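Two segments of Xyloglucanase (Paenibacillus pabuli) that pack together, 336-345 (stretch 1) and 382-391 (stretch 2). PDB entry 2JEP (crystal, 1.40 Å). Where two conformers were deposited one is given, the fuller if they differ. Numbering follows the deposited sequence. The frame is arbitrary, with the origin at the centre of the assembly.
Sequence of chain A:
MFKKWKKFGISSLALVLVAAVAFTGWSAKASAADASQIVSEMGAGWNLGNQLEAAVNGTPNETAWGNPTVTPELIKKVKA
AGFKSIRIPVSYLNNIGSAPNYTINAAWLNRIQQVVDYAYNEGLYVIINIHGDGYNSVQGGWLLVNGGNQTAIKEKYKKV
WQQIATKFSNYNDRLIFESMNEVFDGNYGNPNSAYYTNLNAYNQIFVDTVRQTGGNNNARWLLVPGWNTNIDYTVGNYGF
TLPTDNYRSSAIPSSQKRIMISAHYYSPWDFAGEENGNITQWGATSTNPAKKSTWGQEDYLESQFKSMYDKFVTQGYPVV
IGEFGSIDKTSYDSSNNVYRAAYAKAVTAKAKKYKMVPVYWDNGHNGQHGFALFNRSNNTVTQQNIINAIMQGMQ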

ATOM      1  N   ASN A 336     -24.220   9.144  -3.868  1.00  6.94           N
ATOM      2  CA  ASN A 336     -23.056   8.524  -3.249  1.00  6.85           C
ATOM      3  C   ASN A 336     -21.749   9.226  -3.525  1.00  6.94           C
ATOM      4  O   ASN A 336     -20.878   9.263  -2.657  1.00  6.96           O
ATOM      5  CB  ASN A 336     -22.997   7.051  -3.635  1.00  7.34           C
ATOM      6  CG  ASN A 336     -21.732   6.348  -3.165  1.00  6.72           C
ATOM      7  OD1 ASN A 336     -20.900   5.959  -4.002  1.00  7.25           O
ATOM      8  ND2 ASN A 336     -21.595   6.129  -1.849  1.00  6.82           N
ATOM      9  N   ASN A 337     -21.558   9.771  -4.726  1.00  7.22           N
ATOM     10  CA  ASN A 337     -20.261  10.384  -5.019  1.00  7.30           C
ATOM     11  C   ASN A 337     -19.983  11.624  -4.172  1.00  7.50           C
ATOM     12  O   ASN A 337     -18.823  11.961  -3.950  1.00  8.25           O
ATOM     13  CB  ASN A 337     -20.095  10.680  -6.508  1.00  8.09           C
ATOM     14  CG  ASN A 337     -19.653   9.477  -7.303  1.00  8.17           C
ATOM     15  OD1 ASN A 337     -18.960   8.613  -6.788  1.00  9.82           O
ATOM     16  ND2 ASN A 337     -20.081   9.392  -8.557  1.00  9.39           N
ATOM     17  N   VAL A 338     -21.024  12.292  -3.681  1.00  7.60           N
ATOM     18  CA  VAL A 338     -20.803  13.376  -2.740  1.00  8.18           C
ATOM     19  C   VAL A 338     -20.011  12.864  -1.548  1.00  6.99           C
ATOM     20  O   VAL A 338     -19.077  13.521  -1.071  1.00  7.68           O
ATOM     21  CB  VAL A 338     -22.169  13.968  -2.232  1.00  8.38           C
ATOM     22  CG1 VAL A 338     -21.969  15.005  -1.141  1.00  9.68           C
ATOM     23  CG2 VAL A 338     -22.970  14.564  -3.425  1.00  9.87           C
ATOM     24  N   TYR A 339     -20.376  11.681  -1.074  1.00  6.99           N
ATOM     25  CA  TYR A 339     -19.736  11.102   0.112  1.00  6.40           C
ATOM     26  C   TYR A 339     -18.405  10.442  -0.157  1.00  6.47           C
ATOM     27  O   TYR A 339     -17.529  10.465   0.698  1.00  7.12           O
ATOM     28  CB  TYR A 339     -20.730  10.193   0.896  1.00  6.97           C
ATOM     29  CG  TYR A 339     -21.996  10.985   1.090  1.00  6.45           C
ATOM     30  CD1 TYR A 339     -21.974  12.137   1.868  1.00  7.26           C
ATOM     31  CD2 TYR A 339     -23.116  10.741   0.311  1.00  7.34           C
ATOM     32  CE1 TYR A 339     -23.044  12.976   1.932  1.00  8.10           C
ATOM     33  CE2 TYR A 339     -24.219  11.579   0.383  1.00  7.68           C
ATOM     34  CZ  TYR A 339     -24.160  12.708   1.174  1.00  8.11           C
ATOM     35  OH  TYR A 339     -25.214  13.605   1.238  1.00  9.74           O
ATOM     36  N   ARG A 340     -18.247   9.859  -1.346  1.00  6.76           N
ATOM     37  CA  ARG A 340     -16.932   9.365  -1.715  1.00  6.86           C
ATOM     38  C   ARG A 340     -15.921  10.496  -1.762  1.00  7.28           C
ATOM     39  O   ARG A 340     -14.788  10.357  -1.322  1.00  6.85           O
ATOM     40  CB  ARG A 340     -16.994   8.595  -3.038  1.00  7.55           C
ATOM     41  CG  ARG A 340     -17.925   7.376  -2.954  1.00  6.76           C
ATOM     42  CD  ARG A 340     -17.503   6.245  -3.874  1.00  8.92           C
ATOM     43  NE  ARG A 340     -17.516   6.675  -5.257  1.00  8.48           N
ATOM     44  CZ  ARG A 340     -16.764   6.156  -6.242  1.00  8.23           C
ATOM     45  NH1 ARG A 340     -15.857   5.197  -6.037  1.00  8.18           N
ATOM     46  NH2 ARG A 340     -16.921   6.624  -7.454  1.00  9.07           N
ATOM     47  N   ALA A 341     -16.335  11.634  -2.304  1.00  7.28           N
ATOM     48  CA  ALA A 341     -15.499  12.810  -2.293  1.00  6.97           C
ATOM     49  C   ALA A 341     -15.241  13.274  -0.867  1.00  7.15           C
ATOM     50  O   ALA A 341     -14.096  13.549  -0.506  1.00  7.88           O
ATOM     51  CB  ALA A 341     -16.127  13.924  -3.136  1.00  7.44           C
ATOM     52  N   ALA A 342     -16.297  13.410  -0.056  1.00  7.60           N
ATOM     53  CA  ALA A 342     -16.120  13.896   1.328  1.00  7.78           C
ATOM     54  C   ALA A 342     -15.177  12.998   2.109  1.00  7.66           C
ATOM     55  O   ALA A 342     -14.328  13.486   2.866  1.00  8.07           O
ATOM     56  CB  ALA A 342     -17.473  14.026   2.032  1.00  8.74           C
ATOM     57  N   TYR A 343     -15.335  11.688   1.950  1.00  7.29           N
ATOM     58  CA  TYR A 343     -14.479  10.710   2.641  1.00  7.14           C
ATOM     59  C   TYR A 343     -13.043  10.843   2.163  1.00  6.74           C
ATOM     60  O   TYR A 343     -12.119  10.891   2.965  1.00  7.40           O
ATOM     61  CB  TYR A 343     -14.990   9.311   2.345  1.00  7.04           C
ATOM     62  CG  TYR A 343     -14.309   8.166   3.035  1.00  7.09           C
ATOM     63  CD1 TYR A 343     -14.439   7.974   4.374  1.00  7.58           C
ATOM     64  CD2 TYR A 343     -13.554   7.270   2.337  1.00  8.00           C
ATOM     65  CE1 TYR A 343     -13.882   6.914   5.015  1.00  8.18           C
ATOM     66  CE2 TYR A 343     -12.951   6.196   2.965  1.00  9.17           C
ATOM     67  CZ  TYR A 343     -13.120   6.007   4.312  1.00  8.47           C
ATOM     68  OH  TYR A 343     -12.519   4.916   4.901  1.00  8.68           O
ATOM     69  N   ALA A 344     -12.837  10.928   0.851  1.00  7.02           N
ATOM     70  CA  ALA A 344     -11.481  11.016   0.341  1.00  7.52           C
ATOM     71  C   ALA A 344     -10.809  12.291   0.821  1.00  7.96           C
ATOM     72  O   ALA A 344      -9.627  12.285   1.184  1.00  8.50           O
ATOM     73  CB  ALA A 344     -11.450  10.958  -1.201  1.00  8.22           C
ATOM     74  N   LYS A 345     -11.526  13.416   0.805  1.00  7.66           N
ATOM     75  CA  LYS A 345     -10.965  14.666   1.300  1.00  7.60           C
ATOM     76  C   LYS A 345     -10.619  14.565   2.772  1.00  7.82           C
ATOM     77  O   LYS A 345      -9.557  15.035   3.199  1.00  9.10           O
ATOM     78  CB  LYS A 345     -11.944  15.825   1.067  1.00  8.28           C
ATOM     79  CG  LYS A 345     -11.407  17.160   1.526  1.00  9.69           C
ATOM     80  CD  LYS A 345     -12.266  18.300   1.020  1.00 11.65           C
ATOM     81  CE  LYS A 345     -11.726  19.638   1.508  1.00 12.68           C
ATOM     82  NZ  LYS A 345     -12.465  20.745   0.856  1.00 14.31           N
ATOM     83  N   THR A 382     -12.476   9.782 -14.794  1.00  8.47           N
ATOM     84  CA  THR A 382     -13.861   9.417 -14.570  1.00  8.18           C
ATOM     85  C   THR A 382     -14.451   9.965 -13.258  1.00  7.76           C
ATOM     86  O   THR A 382     -15.673   9.962 -13.086  1.00  8.42           O
ATOM     87  CB  THR A 382     -14.035   7.893 -14.569  1.00  8.30           C
ATOM     88  OG1 THR A 382     -13.122   7.358 -13.616  1.00  9.65           O
ATOM     89  CG2 THR A 382     -13.785   7.309 -15.968  1.00  9.69           C
ATOM     90  N   GLN A 383     -13.602  10.438 -12.347  1.00  7.38           N
ATOM     91  CA  GLN A 383     -14.050  10.955 -11.048  1.00  7.63           C
ATOM     92  C   GLN A 383     -13.322  12.245 -10.696  1.00  8.06           C
ATOM     93  O   GLN A 383     -12.558  12.318  -9.751  1.00  8.52           O
ATOM     94  CB  GLN A 383     -13.836   9.895  -9.965  1.00  7.24           C
ATOM     95  CG  GLN A 383     -14.570   8.591 -10.211  1.00  7.82           C
ATOM     96  CD  GLN A 383     -16.081   8.689 -10.090  1.00  7.53           C
ATOM     97  OE1 GLN A 383     -16.623   9.656  -9.539  1.00  9.81           O
ATOM     98  NE2 GLN A 383     -16.772   7.672 -10.606  1.00  7.54           N
ATOM     99  N   GLN A 384     -13.572  13.283 -11.482  1.00  9.12           N
ATOM    100  CA  GLN A 384     -12.905  14.569 -11.265  1.00  9.58           C
ATOM    101  C   GLN A 384     -13.166  15.106  -9.867  1.00  8.71           C
ATOM    102  O   GLN A 384     -12.279  15.690  -9.242  1.00  9.39           O
ATOM    103  CB  GLN A 384     -13.399  15.610 -12.287  1.00 10.64           C
ATOM    104  CG  GLN A 384     -12.645  16.900 -12.235  1.00 12.31           C
ATOM    105  CD  GLN A 384     -11.243  16.720 -12.687  1.00 11.44           C
ATOM    106  OE1 GLN A 384     -11.028  16.287 -13.828  1.00 13.15           O
ATOM    107  NE2 GLN A 384     -10.244  17.015 -11.811  1.00 14.49           N
ATOM    108  N   ASN A 385     -14.395  14.955  -9.385  1.00  8.89           N
ATOM    109  CA  ASN A 385     -14.712  15.554  -8.110  1.00  9.20           C
ATOM    110  C   ASN A 385     -13.992  14.845  -6.951  1.00  7.98           C
ATOM    111  O   ASN A 385     -13.601  15.495  -5.991  1.00  9.19           O
ATOM    112  CB  ASN A 385     -16.233  15.613  -7.867  1.00 10.18           C
ATOM    113  CG  ASN A 385     -16.913  16.793  -8.568  1.00 14.31           C
ATOM    114  OD1 ASN A 385     -16.269  17.720  -9.050  1.00 16.19           O
ATOM    115  ND2 ASN A 385     -18.240  16.770  -8.579  1.00 20.65           N
ATOM    116  N   ILE A 386     -13.777  13.526  -7.059  1.00  8.06           N
ATOM    117  CA  ILE A 386     -13.001  12.830  -6.024  1.00  7.93           C
ATOM    118  C   ILE A 386     -11.524  13.249  -6.114  1.00  7.91           C
ATOM    119  O   ILE A 386     -10.872  13.472  -5.097  1.00  8.42           O
ATOM    120  CB  ILE A 386     -13.159  11.281  -6.105  1.00  7.57           C
ATOM    121  CG1 ILE A 386     -14.605  10.882  -5.795  1.00  9.19           C
ATOM    122  CG2 ILE A 386     -12.156  10.571  -5.170  1.00  8.72           C
ATOM    123  CD1 ILE A 386     -14.918   9.437  -6.066  1.00  9.81           C
ATOM    124  N   ILE A 387     -10.987  13.361  -7.328  1.00  8.39           N
ATOM    125  CA  ILE A 387      -9.627  13.847  -7.455  1.00  8.68           C
ATOM    126  C   ILE A 387      -9.504  15.218  -6.838  1.00  8.35           C
ATOM    127  O   ILE A 387      -8.562  15.506  -6.083  1.00  8.59           O
ATOM    128  CB  ILE A 387      -9.183  13.897  -8.946  1.00  9.09           C
ATOM    129  CG1 ILE A 387      -9.106  12.480  -9.506  1.00  9.36           C
ATOM    130  CG2 ILE A 387      -7.840  14.602  -9.105  1.00  9.54           C
ATOM    131  CD1 ILE A 387      -8.881  12.388 -11.020  1.00 10.00           C
ATOM    132  N   ASN A 388     -10.458  16.084  -7.155  1.00  8.41           N
ATOM    133  CA  ASN A 388     -10.394  17.442  -6.605  1.00  8.80           C
ATOM    134  C   ASN A 388     -10.460  17.425  -5.076  1.00  8.36           C
ATOM    135  O   ASN A 388      -9.814  18.225  -4.404  1.00  9.31           O
ATOM    136  CB  ASN A 388     -11.537  18.321  -7.137  1.00  8.49           C
ATOM    137  CG  ASN A 388     -11.378  18.706  -8.585  1.00  9.89           C
ATOM    138  OD1 ASN A 388     -10.315  18.564  -9.159  1.00 11.59           O
ATOM    139  ND2 ASN A 388     -12.453  19.211  -9.178  1.00 10.27           N
ATOM    140  N   ALA A 389     -11.297  16.542  -4.523  1.00  8.42           N
ATOM    141  CA  ALA A 389     -11.434  16.406  -3.070  1.00  8.28           C
ATOM    142  C   ALA A 389     -10.102  16.000  -2.424  1.00  8.43           C
ATOM    143  O   ALA A 389      -9.692  16.562  -1.411  1.00  8.78           O
ATOM    144  CB  ALA A 389     -12.537  15.398  -2.760  1.00  9.11           C
ATOM    145  N   ILE A 390      -9.395  15.054  -3.036  1.00  7.93           N
ATOM    146  CA  ILE A 390      -8.088  14.649  -2.543  1.00  8.44           C
ATOM    147  C   ILE A 390      -7.139  15.850  -2.579  1.00  8.58           C
ATOM    148  O   ILE A 390      -6.381  16.109  -1.638  1.00  9.17           O
ATOM    149  CB  ILE A 390      -7.518  13.454  -3.369  1.00  7.94           C
ATOM    150  CG1 ILE A 390      -8.360  12.197  -3.104  1.00  9.17           C
ATOM    151  CG2 ILE A 390      -6.028  13.204  -3.062  1.00  9.32           C
ATOM    152  CD1 ILE A 390      -8.072  11.032  -4.064  1.00  9.62           C
ATOM    153  N   MET A 391      -7.094  16.544  -3.712  1.00  8.66           N
ATOM    154  CA  MET A 391      -6.158  17.641  -3.830  0.50  9.15           C
ATOM    155  C   MET A 391      -6.498  18.795  -2.881  1.00  9.08           C
ATOM    156  O   MET A 391      -5.597  19.416  -2.325  1.00 10.30           O
ATOM    157  CB  MET A 391      -6.021  18.079  -5.282  0.50  9.51           C
ATOM    158  CG  MET A 391      -5.523  16.940  -6.186  0.50 10.82           C
ATOM    159  SD  MET A 391      -3.880  16.307  -5.743  0.50 11.36           S
ATOM    160  CE  MET A 391      -3.935  14.669  -6.483  0.50 11.16           C
TER
HETATM  161  O   HOH W   1     -19.598   7.114 -10.259  1.00  9.19           O

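What lets the two helices lie so close together? Their axes approach to 7.8 Å and run in nearly the same direction, 22° apart, and each of the two nearest CA pairs includes an alanine, Ala 341 with Ile 386 and Ala 389 with Lys 345. Ala 341 and Ala 389 meet with their CB atoms 3.9 Å apart, and the CB of Ala 389 also comes within 3.3 Å of the backbone O of Ala 341. A methyl group that reaches the opposing backbone leaves little space between the helices. The CA atoms of Ala 341 and Ile 386 stand 4.5 Å apart, in keeping with this close approach. That same O of Ala 341 accepts the helical hydrogen bond from Lys 345 N at 2.9 Å, so the methyl packs against a carbonyl already engaged in its own helix.

How does the larger side chain of Ile 386 fit beside such small neighbours? It acts as a knob, sitting in a hole formed by Asn 337, Arg 340, Ala 341 and Ala 344, four residues from successive turns of the first helix. Its CA-to-CB bond points sideways, but with chi1 m and chi2 t the end of the chain comes nearer to the other helix. Ile 386 CG1 lies 4.3 Å from Ala 341 CB, while Ile 386 CG2 lies 4.0 Å from Ala 344 CB. Ala 344 points toward the second helix and touches the next turn as well, its CB 3.8 Å from Ile 390 CG1. The CA-to-CB bond of Ile 390 points away, yet its side chain still closes this part of the apolar contact.

What happens where the apolar packing gives way at the C-terminal end of the first stretch? Lys 345 contributes its base rather than its charge. The CB of Lys 345 is 3.4 Å from the O of Ala 389, and a CA-H...O contact places Lys 345 CA 3.5 Å from that same oxygen. All four chi angles are t, and the extended chain leads its end away from the second helix.

How is the polar edge at the other end held together without a direct hydrogen bond between the helices? Arg 340 is first fixed within its own helix: its NE and NH2 each donate to Asn 337 OD1 at 2.9 Å, a fork that turns one carbonyl oxygen into an anchor for the guanidinium. One face of that group is covered by Ile 386, whose CD1 is 3.7 Å from Arg 340 NH2, so the knob bridges the apolar and polar parts. At the guanidinium edge, Arg 340 NH2 and Gln 383 NE2 are 3.3 Å apart, but both are donors and cannot bond to each other. Gln 383, at the N-cap position of the second helix, is instead linked to the first through water 1, which accepts from Gln 383 NE2 and from Asn 337 ND2, each at 2.9 Å.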